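PDB 6TRK: pollen allergen Phl p 6 from Phleum pratense, which is a grass pollen allergen of the Poa p IX/Phl p VI family, whose physiological role in the pollen is not firmly established. Local coordinates for residues D32-F37 with E80-A85; T4-K9 with S54-L59. The protein carries 1 engineered substitution. All coordinates share one frame; numbering follows the deposited sequence.

Both contacts clasp helix 30-55 of this four-helix protein, one near each end, on opposite sides of the chain's centre; their nearest atoms are about 17 Å apart. Contact 1 brings the first turns of that helix against the start of helix 82-98, while contact 2 sets its last turn and the following turn against the beginning of helix 2-23. Neither is a core contact: contact 1 is a surface contact with Phe37 as its one buried member, and contact 2 is partly buried through Ala56 and Leu59. They bury nearly equal areas by different means, aromatic rings and aliphatic carbons in contact 1, two carboxylates, an amide and water with a little apolar packing in contact 2.

Contact 1 of 2, residues D32-F37 with E80-A85; sequences DKYKTF and EDKYEA
Tyr83 and Phe37 both hold CG anti to the backbone N (chi1 174° and 161°), and their rings come together about two turns into helix 30-55, at the start of helix 82-98. The side chains cross at about a right angle, making an offset edge-to-face pair with planes at 62° and centroids 5.4 Å apart. Tyr83 turns its edge toward the face of Phe37: its CE1 reaches Phe37 CG at 3.6 Å and also touches Phe37 CB at 3.7 Å.

Tyr34 takes its partner from Lys82, which lays its CB over one face of the Tyr34 ring, a CH-pi contact 4.2 Å from the centroid and offset toward the rim, with Tyr34 CG the nearest ring atom at 3.9 Å. The two tyrosines meet near their roots, Tyr34 CB lying 4.1 Å from Tyr83 CB, and the backbones are close there, the CA atoms of Tyr34 and Tyr83 4.7 Å apart. Lys33 adds its CD, 4.3 Å from Tyr83 CD2. Both lysines thus lend aliphatic carbons to the contact and carry their charge elsewhere, Lys33 NZ to the carbonyls of Thr25 and Val28, Lys82 NZ to those of Ala74 and Ala77.

In this strandless four-helix bundle, helix 2-23 packs against the same aromatic pair, with Met22 touching the side chains of both Phe37 and Tyr83, and Phe18 and Ala21 touching Phe37. Phe86 and Phe41 extend the aromatic cluster along helices 82-98 and 30-55.

Contact 2 of 2, residues T4-K9 with S54-L59; sequences TTEEQK and SKAPQL
The amide of Gln58 points NE2 at Glu7 OE2, with the oxygen close to the amide plane and the carboxylate turned 51° from it. Gln58 NE2 donates to Glu7 OE2 at 2.8 Å with an N-H...O angle of 154°, and the oxygen accepts through its anti lone pair, the one away from OE1. Gln58 CG, held between its own backbone N and carbonyl carbon (chi1 68°), is thereby placed beside Glu7 OE2, a close approach of 3.0 Å; the chain bends only afterwards, at chi2. Water 2 also donates to Glu7 OE2, at 2.9 Å, and reaches Gln58 O by a weak bond.

Glu6, its chain bent at chi2, crosses Lys55 obliquely, Glu6 CG lying 3.8 Å from Lys55 CB and Glu6 OE1 3.6 Å from Lys55 CD. The charged ends do not touch, Glu6 OE1 and Lys55 NZ being 5.0 Å apart; water 1 donates to the carboxylate and is linked only weakly to the ammonium.

Ala56 CB lies 4.2 Å from the CG atoms of both Glu6 and Glu7. Leu59 puts CD2 against the backbone of Glu7, and Leu10 of helix 2-23 packs on Ala56 and Leu59. One direct hydrogen bond, backed by this packing, ties the first turns of helix 2-23 to the end of helix 30-55 and the turn beyond. Lys55 may ease the charge of Glu6 at a distance; Glu7 instead has the amide N-H and a water on OE2.

Contact 1 of 2, residues D32-F37 with E80-A85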
loop_
_atom_site.group_PDB
_atom_site.type_symbol
_atom_site.label_atom_id
_atom_site.label_comp_id
_atom_site.label_asym_id
_atom_site.label_seq_id
_atom_site.Cartn_x
_atom_site.Cartn_y
_atom_site.Cartn_z
ATOM N N ASP A 32 5.404 15.361 10.541
ATOM C CA ASP A 32 5.699 14.048 11.094
ATOM C C ASP A 32 4.833 12.949 10.507
ATOM O O ASP A 32 5.059 11.778 10.817
ATOM C CB ASP A 32 5.552 14.090 12.611
ATOM C CG ASP A 32 6.433 15.150 13.250
ATOM O OD1 ASP A 32 7.656 15.103 13.042
ATOM O OD2 ASP A 32 5.884 16.031 13.951
ATOM N N LYS A 33 3.871 13.279 9.639
ATOM C CA LYS A 33 2.939 12.259 9.163
ATOM C C LYS A 33 3.642 11.155 8.374
ATOM O O LYS A 33 3.371 9.963 8.572
ATOM C CB LYS A 33 1.850 12.892 8.303
ATOM C CG LYS A 33 0.786 13.698 9.088
ATOM C CD LYS A 33 -0.291 14.203 8.124
ATOM C CE LYS A 33 -1.206 15.245 8.795
ATOM N NZ LYS A 33 -2.046 14.555 9.760
ATOM N N TYR A 34 4.537 11.517 7.451
ATOM C CA TYR A 34 5.103 10.462 6.621
ATOM C C TYR A 34 5.934 9.481 7.446
ATOM O O TYR A 34 5.824 8.254 7.255
ATOM C CB TYR A 34 5.929 11.036 5.475
ATOM C CG TYR A 34 6.485 9.938 4.603
ATOM C CD1 TYR A 34 5.650 9.042 3.972
ATOM C CD2 TYR A 34 7.860 9.784 4.440
ATOM C CE1 TYR A 34 6.134 8.039 3.203
ATOM C CE2 TYR A 34 8.345 8.756 3.649
ATOM C CZ TYR A 34 7.466 7.902 3.041
ATOM O OH TYR A 34 7.932 6.871 2.241
ATOM N N LYS A 35 6.775 9.994 8.358
ATOM C CA LYS A 35 7.608 9.115 9.175
ATOM C C LYS A 35 6.764 8.211 10.058
ATOM O O LYS A 35 7.096 7.035 10.248
ATOM C CB LYS A 35 8.565 9.947 10.019
ATOM C CG LYS A 35 9.562 9.161 10.838
ATOM C CD LYS A 35 10.293 10.035 11.904
ATOM C CE LYS A 35 10.191 11.565 11.689
ATOM N NZ LYS A 35 9.147 12.281 12.525
ATOM N N THR A 36 5.661 8.750 10.605
ATOM C CA THR A 36 4.750 7.963 11.428
ATOM C C THR A 36 4.063 6.884 10.604
ATOM O O THR A 36 4.026 5.705 10.994
ATOM C CB THR A 36 3.730 8.902 12.084
ATOM O OG1 THR A 36 4.393 9.813 13.001
ATOM C CG2 THR A 36 2.637 8.127 12.808
ATOM N N PHE A 37 3.523 7.272 9.448
ATOM C CA PHE A 37 2.863 6.316 8.565
ATOM C C PHE A 37 3.824 5.204 8.147
ATOM O O PHE A 37 3.491 4.009 8.175
ATOM C CB PHE A 37 2.335 7.055 7.313
ATOM C CG PHE A 37 2.054 6.141 6.170
ATOM C CD1 PHE A 37 0.854 5.473 6.087
ATOM C CD2 PHE A 37 2.993 5.900 5.198
ATOM C CE1 PHE A 37 0.578 4.602 5.056
ATOM C CE2 PHE A 37 2.747 4.984 4.171
ATOM C CZ PHE A 37 1.547 4.357 4.093
ATOM N N GLU A 80 6.885 18.074 2.472
ATOM C CA GLU A 80 5.478 18.360 2.733
ATOM C C GLU A 80 4.523 17.555 1.865
ATOM O O GLU A 80 3.320 17.506 2.177
ATOM C CB GLU A 80 5.231 19.868 2.549
ATOM C CG GLU A 80 5.459 20.394 1.140
ATOM C CD GLU A 80 6.892 20.889 0.846
ATOM O OE1 GLU A 80 7.881 20.526 1.554
ATOM O OE2 GLU A 80 7.025 21.661 -0.130
ATOM N N ASP A 81 5.034 16.884 0.829
ATOM C CA ASP A 81 4.219 16.162 -0.146
ATOM C C ASP A 81 4.393 14.654 -0.074
ATOM O O ASP A 81 3.684 13.917 -0.795
ATOM C CB ASP A 81 4.596 16.641 -1.563
ATOM C CG ASP A 81 4.199 18.085 -1.830
ATOM O OD1 ASP A 81 3.166 18.526 -1.285
ATOM O OD2 ASP A 81 4.916 18.764 -2.595
ATOM N N LYS A 82 5.322 14.171 0.758
ATOM C CA LYS A 82 5.687 12.759 0.734
ATOM C C LYS A 82 4.533 11.853 1.149
ATOM O O LYS A 82 4.322 10.794 0.542
ATOM C CB LYS A 82 6.898 12.525 1.654
ATOM C CG LYS A 82 8.147 13.194 1.156
ATOM C CD LYS A 82 9.335 12.917 2.052
ATOM C CE LYS A 82 10.612 13.499 1.466
ATOM N NZ LYS A 82 11.038 12.766 0.204
ATOM N N TYR A 83 3.783 12.227 2.192
ATOM C CA TYR A 83 2.746 11.321 2.662
ATOM C C TYR A 83 1.667 11.141 1.604
ATOM O O TYR A 83 1.306 10.016 1.253
ATOM C CB TYR A 83 2.168 11.816 4.004
ATOM C CG TYR A 83 0.986 11.012 4.504
ATOM C CD1 TYR A 83 1.084 9.673 4.771
ATOM C CD2 TYR A 83 -0.234 11.638 4.734
ATOM C CE1 TYR A 83 -0.011 8.943 5.224
ATOM C CE2 TYR A 83 -1.338 10.922 5.178
ATOM C CZ TYR A 83 -1.214 9.573 5.421
ATOM O OH TYR A 83 -2.312 8.859 5.859
ATOM N N GLU A 84 1.176 12.243 1.049
ATOM C CA GLU A 84 0.142 12.088 0.019
ATOM C C GLU A 84 0.682 11.424 -1.245
ATOM O O GLU A 84 -0.046 10.653 -1.877
ATOM C CB GLU A 84 -0.483 13.429 -0.288
ATOM C CG GLU A 84 -1.244 14.021 0.936
ATOM C CD GLU A 84 -2.489 13.219 1.360
ATOM O OE1 GLU A 84 -3.074 12.482 0.531
ATOM O OE2 GLU A 84 -2.897 13.342 2.534
ATOM N N ALA A 85 1.963 11.628 -1.578
ATOM C CA ALA A 85 2.531 10.939 -2.730
ATOM C C ALA A 85 2.548 9.432 -2.524
ATOM O O ALA A 85 2.229 8.669 -3.440
ATOM C CB ALA A 85 3.949 11.413 -3.024
#

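Contact 2 of 2, residues T4-K9 with S54-L59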
loop_
_atom_site.group_PDB
_atom_site.type_symbol
_atom_site.label_atom_id
_atom_site.label_comp_id
_atom_site.label_asym_id
_atom_site.label_seq_id
_atom_site.Cartn_x
_atom_site.Cartn_y
_atom_site.Cartn_z
ATOM N N THR A 4 -6.350 -17.470 -7.524
ATOM C CA THR A 4 -6.914 -16.120 -7.580
ATOM C C THR A 4 -7.698 -15.780 -6.305
ATOM O O THR A 4 -7.721 -14.620 -5.881
ATOM C CB THR A 4 -7.810 -15.952 -8.810
ATOM O OG1 THR A 4 -8.928 -16.844 -8.736
ATOM C CG2 THR A 4 -7.026 -16.230 -10.085
ATOM N N THR A 5 -8.368 -16.759 -5.696
ATOM C CA THR A 5 -9.062 -16.479 -4.444
ATOM C C THR A 5 -8.062 -16.125 -3.347
ATOM O O THR A 5 -8.314 -15.231 -2.524
ATOM C CB THR A 5 -9.920 -17.665 -4.020
ATOM O OG1 THR A 5 -10.953 -17.882 -4.989
ATOM C CG2 THR A 5 -10.567 -17.383 -2.675
ATOM N N GLU A 6 -6.924 -16.818 -3.310
ATOM C CA GLU A 6 -5.922 -16.500 -2.294
ATOM C C GLU A 6 -5.272 -15.140 -2.573
ATOM O O GLU A 6 -5.054 -14.352 -1.633
ATOM C CB GLU A 6 -4.870 -17.614 -2.212
ATOM C CG GLU A 6 -3.788 -17.379 -1.148
ATOM C CD GLU A 6 -4.350 -17.163 0.253
ATOM O OE1 GLU A 6 -4.047 -16.117 0.885
ATOM O OE2 GLU A 6 -5.092 -18.046 0.722
ATOM N N GLU A 7 -4.966 -14.846 -3.842
ATOM C CA GLU A 7 -4.426 -13.533 -4.192
ATOM C C GLU A 7 -5.376 -12.418 -3.762
ATOM O O GLU A 7 -4.942 -11.399 -3.217
ATOM C CB GLU A 7 -4.144 -13.433 -5.691
ATOM C CG GLU A 7 -3.100 -14.408 -6.179
ATOM C CD GLU A 7 -2.941 -14.416 -7.702
ATOM O OE1 GLU A 7 -3.674 -13.677 -8.397
ATOM O OE2 GLU A 7 -2.087 -15.175 -8.194
ATOM N N GLN A 8 -6.674 -12.582 -4.002
ATOM C CA GLN A 8 -7.620 -11.524 -3.637
ATOM C C GLN A 8 -7.655 -11.296 -2.129
ATOM O O GLN A 8 -7.744 -10.141 -1.672
ATOM C CB GLN A 8 -9.010 -11.872 -4.160
ATOM C CG GLN A 8 -9.223 -11.556 -5.632
ATOM N N LYS A 9 -7.624 -12.378 -1.337
ATOM C CA LYS A 9 -7.566 -12.230 0.109
ATOM C C LYS A 9 -6.319 -11.470 0.552
ATOM O O LYS A 9 -6.382 -10.626 1.446
ATOM C CB LYS A 9 -7.572 -13.600 0.792
ATOM C CG LYS A 9 -8.917 -14.285 0.873
ATOM N N SER A 54 4.387 -17.267 1.342
ATOM C CA SER A 54 3.955 -18.613 1.729
ATOM C C SER A 54 2.809 -19.130 0.851
ATOM O O SER A 54 2.888 -20.244 0.316
ATOM C CB SER A 54 3.539 -18.606 3.203
ATOM O OG SER A 54 3.026 -19.863 3.572
ATOM N N LYS A 55 1.752 -18.330 0.675
ATOM C CA LYS A 55 0.494 -18.793 0.100
ATOM C C LYS A 55 0.287 -18.459 -1.376
ATOM O O LYS A 55 -0.566 -19.079 -2.014
ATOM C CB LYS A 55 -0.682 -18.200 0.894
ATOM C CG LYS A 55 -0.702 -18.590 2.345
ATOM C CD LYS A 55 -1.789 -17.867 3.104
ATOM C CE LYS A 55 -1.930 -18.420 4.500
ATOM N NZ LYS A 55 -2.228 -17.311 5.428
ATOM N N ALA A 56 0.988 -17.464 -1.927
ATOM C CA ALA A 56 0.733 -17.054 -3.303
ATOM C C ALA A 56 1.958 -16.352 -3.857
ATOM O O ALA A 56 1.917 -15.151 -4.172
ATOM C CB ALA A 56 -0.480 -16.135 -3.388
ATOM N N PRO A 57 3.069 -17.066 -3.976
ATOM C CA PRO A 57 4.321 -16.408 -4.361
ATOM C C PRO A 57 4.268 -15.726 -5.712
ATOM O O PRO A 57 5.075 -14.821 -5.946
ATOM C CB PRO A 57 5.352 -17.550 -4.337
ATOM C CG PRO A 57 4.558 -18.827 -4.231
ATOM C CD PRO A 57 3.245 -18.487 -3.618
ATOM N N GLN A 58 3.337 -16.108 -6.598
ATOM C CA GLN A 58 3.186 -15.424 -7.872
ATOM C C GLN A 58 2.748 -13.974 -7.703
ATOM O O GLN A 58 2.936 -13.161 -8.609
ATOM C CB GLN A 58 2.166 -16.182 -8.740
ATOM C CG GLN A 58 0.736 -16.126 -8.216
ATOM C CD GLN A 58 0.386 -17.182 -7.135
ATOM O OE1 GLN A 58 1.251 -17.907 -6.590
ATOM N NE2 GLN A 58 -0.904 -17.270 -6.823
ATOM N N LEU A 59 2.146 -13.636 -6.564
ATOM C CA LEU A 59 1.715 -12.262 -6.316
ATOM C C LEU A 59 2.861 -11.370 -5.861
ATOM O O LEU A 59 2.747 -10.143 -5.916
ATOM C CB LEU A 59 0.613 -12.278 -5.264
ATOM C CG LEU A 59 -0.111 -10.994 -4.869
ATOM C CD1 LEU A 59 -0.844 -10.433 -6.062
ATOM C CD2 LEU A 59 -1.078 -11.289 -3.747
HETATM O O HOH W 1 -4.127 -15.321 3.453
HETATM O O HOH W 2 -0.394 -13.193 -9.491
#